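PDB 5J72: putative N-acetylmuramoyl-L-alanine amidase,autolysin cwp6 from Peptoclostridium difficile, which is probably a zinc-dependent N-acetylmuramoyl-L-alanine amidase that cleaves peptidoglycan and carries CWB2 modules for anchoring to the cell wall. Local coordinates for residues I209-D214 against T234-V239; T244-A249 against Q297-W302. One frame throughout, in Å; residues are numbered along the deposited sequence.

Contact 1: residues I209-D214 against T234-V239; sequences IIIGDD and TRIGGV
Edge strand 232-236 pairs in parallel with strand 207-211, its inner neighbour in a four-stranded sheet, the two joined by helix 219-228 in a beta-alpha-beta unit. Ile210 is gripped at both backbone ends: its N donates to Thr234 O at 2.9 Å, almost straight at 172°, and its O accepts Ile236 N at 3.0 Å, nearly along the C=O axis. The parallel pairing ends just past strand 207-211, where Gly212 N reaches Ile236 O at 3.0 Å. Ile209 and Ile211 turn their backbone bonds the other way, to Val159 and Ile161 of strand 158-163, so these beta-branched residues sit in the sheet interior.

On one face Ile209, Ile211 and Ile236 point the same way. Ile209 CG2 lies 3.7 Å from Ile236 CD1, and this apolar surface is covered by helices 241-253 and 174-180. The opposite face carries Ile210 and Arg235. The arginine leaves with CG anti to its backbone N (chi1 -173°) and bends at chi3, bringing NH1 to 3.0 Å from Gly212 O. The oxygen lies near the guanidinium plane, but NH1 sits above the carbonyl plane. NH1 also bonds Val217 O; Ile210 lies over one guanidinium face and Asp214 over the other. Asp213 OD1 takes a weak hydrogen bond from Gly215 N; it and Asp214 OD2 each lie 6.0 Å from Arg235 NH1, without a salt bridge.

The two glycines suit their places for different reasons. Gly212 has positive phi (123°), with angles that would jam a CB against the preceding carbonyl; at Gly237 a CB would collide with Gly212 C and Asp213 N across the contact. The charge of Arg235 is thus met at NH1 by backbone carbonyls, probably with a more distant electrostatic contribution from the aspartates, tying the turn to the edge strand.

Contact 2: residues T244-A249 against Q297-W302; sequences TSLLIA and QGTYNW
Helices 241-253 and 297-306 pack side by side within a CWB2 module, their short segments 10.1 Å apart and running nearly parallel, N to C, at 23°. No hydrogen bond crosses between the segments, so side-chain shape carries the contact.

The tight part centres on Leu246, whose CG is anti to its backbone N (chi1 176°), sending the forked tip across to the other helix. Its two methyls divide the work: CD1 comes obliquely to the indole, 3.6 Å from Trp302 CE3, while CD2 rests on the backbone of Gly298, 3.8 Å from its O. Thr299 OG1 approaches the base of the leucine, 3.9 Å from Leu246 CB. One turn on, the small methyl of Ala249 lets the six-membered ring come close, with CB 3.8 Å from Trp302 CZ3. Trp302, also extended with CG anti to N (chi1 -176°), spans both positions and reaches Lys250 and Asp253 of helix 241-253. Ala249 and Thr299 each also touch Ile288 of strand 287-290.

The outer side of 297-302 is looser and polar. Exposed Gln297 and Asn301, one helical turn apart, bond to each other, NE2 to OD1 at 2.6 Å, without touching the partner helix. A buried leucine and a wide, partly exposed indole, with no polar bond across, imply cohesion by dispersion and exclusion of water.

In the fold
Contact 1 closes before contact 2 opens along the chain, and helix 241-253, which follows strand 232-236, connects them; their centres are about 14 Å apart. At the join, Thr244 OG1 probably accepts a hydrogen bond from Gly238 N at 2.8 Å, while Leu247 CB packs 3.6 Å from Ile236 CG2. One helix therefore faces two ways: Leu247 and Ile248 lie against the strand of contact 1, and Leu246 and Ala249 meet the helix of contact 2. That couples the parallel sheet containing 207-211 with the elements surrounding the next one. Both contacts lie away from the metal sites, including the zinc held by His460, Glu477 and His530.

Contact 1: residues I209-D214 against T234-V239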
# COMPACT_ATOMS: atom_id res chain seq x y z
N ILE A 209 6.01 -21.11 -14.93
CA ILE A 209 7.14 -21.09 -14.00
C ILE A 209 6.48 -21.27 -12.64
O ILE A 209 5.67 -20.46 -12.14
CB ILE A 209 8.00 -19.79 -14.11
CG1 ILE A 209 8.60 -19.64 -15.48
CG2 ILE A 209 9.11 -19.77 -13.02
CD1 ILE A 209 7.66 -18.85 -16.50
N ILE A 210 6.80 -22.40 -12.01
CA ILE A 210 6.27 -22.69 -10.70
C ILE A 210 7.27 -22.20 -9.63
O ILE A 210 8.48 -22.43 -9.76
CB ILE A 210 6.07 -24.21 -10.51
CG1 ILE A 210 4.89 -24.69 -11.40
CG2 ILE A 210 5.81 -24.46 -9.05
CD1 ILE A 210 4.91 -26.18 -11.56
N ILE A 211 6.77 -21.51 -8.62
CA ILE A 211 7.61 -21.02 -7.52
C ILE A 211 7.29 -21.94 -6.35
O ILE A 211 6.14 -22.03 -5.94
CB ILE A 211 7.29 -19.56 -7.18
CG1 ILE A 211 7.55 -18.65 -8.40
CG2 ILE A 211 8.14 -19.09 -5.90
CD1 ILE A 211 8.93 -18.79 -8.99
N GLY A 212 8.30 -22.61 -5.82
CA GLY A 212 8.06 -23.54 -4.72
C GLY A 212 8.58 -24.93 -5.12
O GLY A 212 8.62 -25.29 -6.30
N ASP A 213 9.00 -25.72 -4.13
CA ASP A 213 9.50 -27.07 -4.48
C ASP A 213 8.28 -28.03 -4.60
O ASP A 213 7.15 -27.58 -4.38
CB ASP A 213 10.57 -27.56 -3.47
CG ASP A 213 10.12 -27.75 -2.03
OD1 ASP A 213 8.88 -27.67 -1.77
OD2 ASP A 213 10.99 -27.99 -1.16
N ASP A 214 8.49 -29.34 -4.91
CA ASP A 214 7.32 -30.22 -5.12
C ASP A 214 6.47 -30.39 -3.91
O ASP A 214 5.33 -30.86 -4.02
CB ASP A 214 7.72 -31.58 -5.70
CG ASP A 214 8.68 -32.37 -4.84
OD1 ASP A 214 9.30 -33.31 -5.37
OD2 ASP A 214 8.83 -32.03 -3.64
N THR A 234 8.91 -24.74 -15.89
CA THR A 234 10.17 -24.45 -15.20
C THR A 234 9.87 -24.44 -13.74
O THR A 234 8.74 -24.11 -13.32
CB THR A 234 10.71 -23.08 -15.64
OG1 THR A 234 11.25 -23.22 -16.96
CG2 THR A 234 11.81 -22.52 -14.71
N ARG A 235 10.84 -24.79 -12.88
CA ARG A 235 10.53 -24.75 -11.45
C ARG A 235 11.69 -24.06 -10.75
O ARG A 235 12.86 -24.33 -11.07
CB ARG A 235 10.39 -26.16 -10.82
CG ARG A 235 9.88 -26.06 -9.35
CD ARG A 235 9.86 -27.42 -8.64
NE ARG A 235 8.81 -28.30 -9.17
CZ ARG A 235 7.62 -28.42 -8.62
NH1 ARG A 235 7.31 -27.73 -7.52
NH2 ARG A 235 6.71 -29.23 -9.15
N ILE A 236 11.36 -23.15 -9.86
CA ILE A 236 12.36 -22.38 -9.09
C ILE A 236 11.89 -22.57 -7.68
O ILE A 236 10.83 -22.09 -7.30
CB ILE A 236 12.38 -20.90 -9.44
CG1 ILE A 236 12.76 -20.69 -10.93
CG2 ILE A 236 13.40 -20.20 -8.51
CD1 ILE A 236 12.37 -19.33 -11.43
N GLY A 237 12.67 -23.28 -6.86
CA GLY A 237 12.25 -23.54 -5.49
C GLY A 237 13.44 -24.12 -4.73
O GLY A 237 14.07 -25.05 -5.22
N GLY A 238 13.77 -23.53 -3.57
CA GLY A 238 14.89 -24.02 -2.79
C GLY A 238 14.39 -24.73 -1.56
O GLY A 238 13.19 -24.99 -1.44
N VAL A 239 15.32 -25.02 -0.59
CA VAL A 239 15.00 -25.73 0.66
C VAL A 239 14.09 -24.92 1.57
O VAL A 239 13.33 -25.49 2.35
CB VAL A 239 16.33 -26.11 1.39
CG1 VAL A 239 17.10 -24.86 1.83
CG2 VAL A 239 16.03 -26.99 2.60

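Contact 2: residues T244-A249 against Q297-W302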
# COMPACT_ATOMS: atom_id res chain seq x y z
N THR A 244 14.88 -19.90 -1.95
CA THR A 244 14.00 -19.59 -3.10
C THR A 244 14.14 -18.12 -3.51
O THR A 244 14.22 -17.86 -4.70
CB THR A 244 12.57 -19.90 -2.73
OG1 THR A 244 12.51 -21.31 -2.49
CG2 THR A 244 11.59 -19.54 -3.92
N SER A 245 14.23 -17.15 -2.53
CA SER A 245 14.38 -15.75 -2.91
C SER A 245 15.71 -15.58 -3.60
O SER A 245 15.86 -14.80 -4.54
CB SER A 245 14.22 -14.83 -1.68
OG SER A 245 15.35 -14.73 -0.82
N LEU A 246 16.75 -16.36 -3.15
CA LEU A 246 18.04 -16.28 -3.85
C LEU A 246 17.90 -16.83 -5.26
O LEU A 246 18.42 -16.25 -6.22
CB LEU A 246 19.21 -17.16 -3.12
CG LEU A 246 20.56 -17.15 -3.93
CD1 LEU A 246 21.05 -15.75 -4.13
CD2 LEU A 246 21.66 -18.04 -3.18
N LEU A 247 17.23 -17.96 -5.40
CA LEU A 247 17.11 -18.57 -6.76
C LEU A 247 16.30 -17.65 -7.70
O LEU A 247 16.60 -17.56 -8.89
CB LEU A 247 16.43 -19.93 -6.60
CG LEU A 247 17.37 -20.98 -5.88
CD1 LEU A 247 16.52 -22.21 -5.47
CD2 LEU A 247 18.55 -21.30 -6.83
N ILE A 248 15.31 -16.94 -7.15
CA ILE A 248 14.54 -15.98 -7.98
C ILE A 248 15.46 -14.84 -8.39
O ILE A 248 15.46 -14.40 -9.54
CB ILE A 248 13.38 -15.49 -7.14
CG1 ILE A 248 12.32 -16.64 -7.02
CG2 ILE A 248 12.79 -14.20 -7.77
CD1 ILE A 248 11.17 -16.32 -6.05
N ALA A 249 16.28 -14.38 -7.44
CA ALA A 249 17.20 -13.29 -7.78
C ALA A 249 18.18 -13.74 -8.90
O ALA A 249 18.51 -12.94 -9.79
CB ALA A 249 17.98 -12.84 -6.51
N GLN A 297 24.62 -17.69 4.23
CA GLN A 297 25.89 -17.60 3.54
C GLN A 297 25.80 -17.69 2.04
O GLN A 297 26.53 -16.99 1.34
CB GLN A 297 26.84 -18.76 4.06
CG GLN A 297 28.31 -18.64 3.55
CD GLN A 297 29.02 -17.36 4.01
OE1 GLN A 297 28.92 -16.93 5.17
NE2 GLN A 297 29.74 -16.70 3.09
N GLY A 298 24.94 -18.60 1.52
CA GLY A 298 24.84 -18.73 0.08
C GLY A 298 24.39 -17.42 -0.54
O GLY A 298 24.94 -16.99 -1.57
N THR A 299 23.40 -16.78 0.07
CA THR A 299 22.93 -15.46 -0.44
C THR A 299 24.05 -14.45 -0.37
O THR A 299 24.35 -13.75 -1.36
CB THR A 299 21.76 -15.05 0.40
OG1 THR A 299 20.79 -16.10 0.29
CG2 THR A 299 21.13 -13.73 -0.05
N TYR A 300 24.70 -14.39 0.80
CA TYR A 300 25.82 -13.45 0.97
C TYR A 300 26.89 -13.65 -0.08
O TYR A 300 27.37 -12.68 -0.67
CB TYR A 300 26.40 -13.60 2.42
CG TYR A 300 27.55 -12.63 2.65
CD1 TYR A 300 27.31 -11.30 2.97
CD2 TYR A 300 28.87 -13.05 2.51
CE1 TYR A 300 28.36 -10.40 3.16
CE2 TYR A 300 29.93 -12.16 2.69
CZ TYR A 300 29.68 -10.84 3.03
OH TYR A 300 30.74 -9.97 3.23
N ASN A 301 27.27 -14.93 -0.39
CA ASN A 301 28.35 -15.11 -1.39
C ASN A 301 27.94 -14.63 -2.76
O ASN A 301 28.74 -14.04 -3.47
CB ASN A 301 28.81 -16.63 -1.47
CG ASN A 301 29.45 -17.09 -0.16
OD1 ASN A 301 30.10 -16.28 0.51
ND2 ASN A 301 29.24 -18.32 0.34
N TRP A 302 26.69 -14.87 -3.15
CA TRP A 302 26.25 -14.42 -4.49
C TRP A 302 26.13 -12.88 -4.49
O TRP A 302 26.63 -12.24 -5.41
CB TRP A 302 24.90 -15.12 -4.79
CG TRP A 302 24.38 -14.82 -6.17
CD1 TRP A 302 24.79 -15.38 -7.34
CD2 TRP A 302 23.40 -13.84 -6.52
NE1 TRP A 302 24.15 -14.80 -8.39
CE2 TRP A 302 23.27 -13.86 -7.92
CE3 TRP A 302 22.59 -12.95 -5.77
CZ2 TRP A 302 22.37 -13.02 -8.60
CZ3 TRP A 302 21.70 -12.12 -6.45
CH2 TRP A 302 21.61 -12.17 -7.86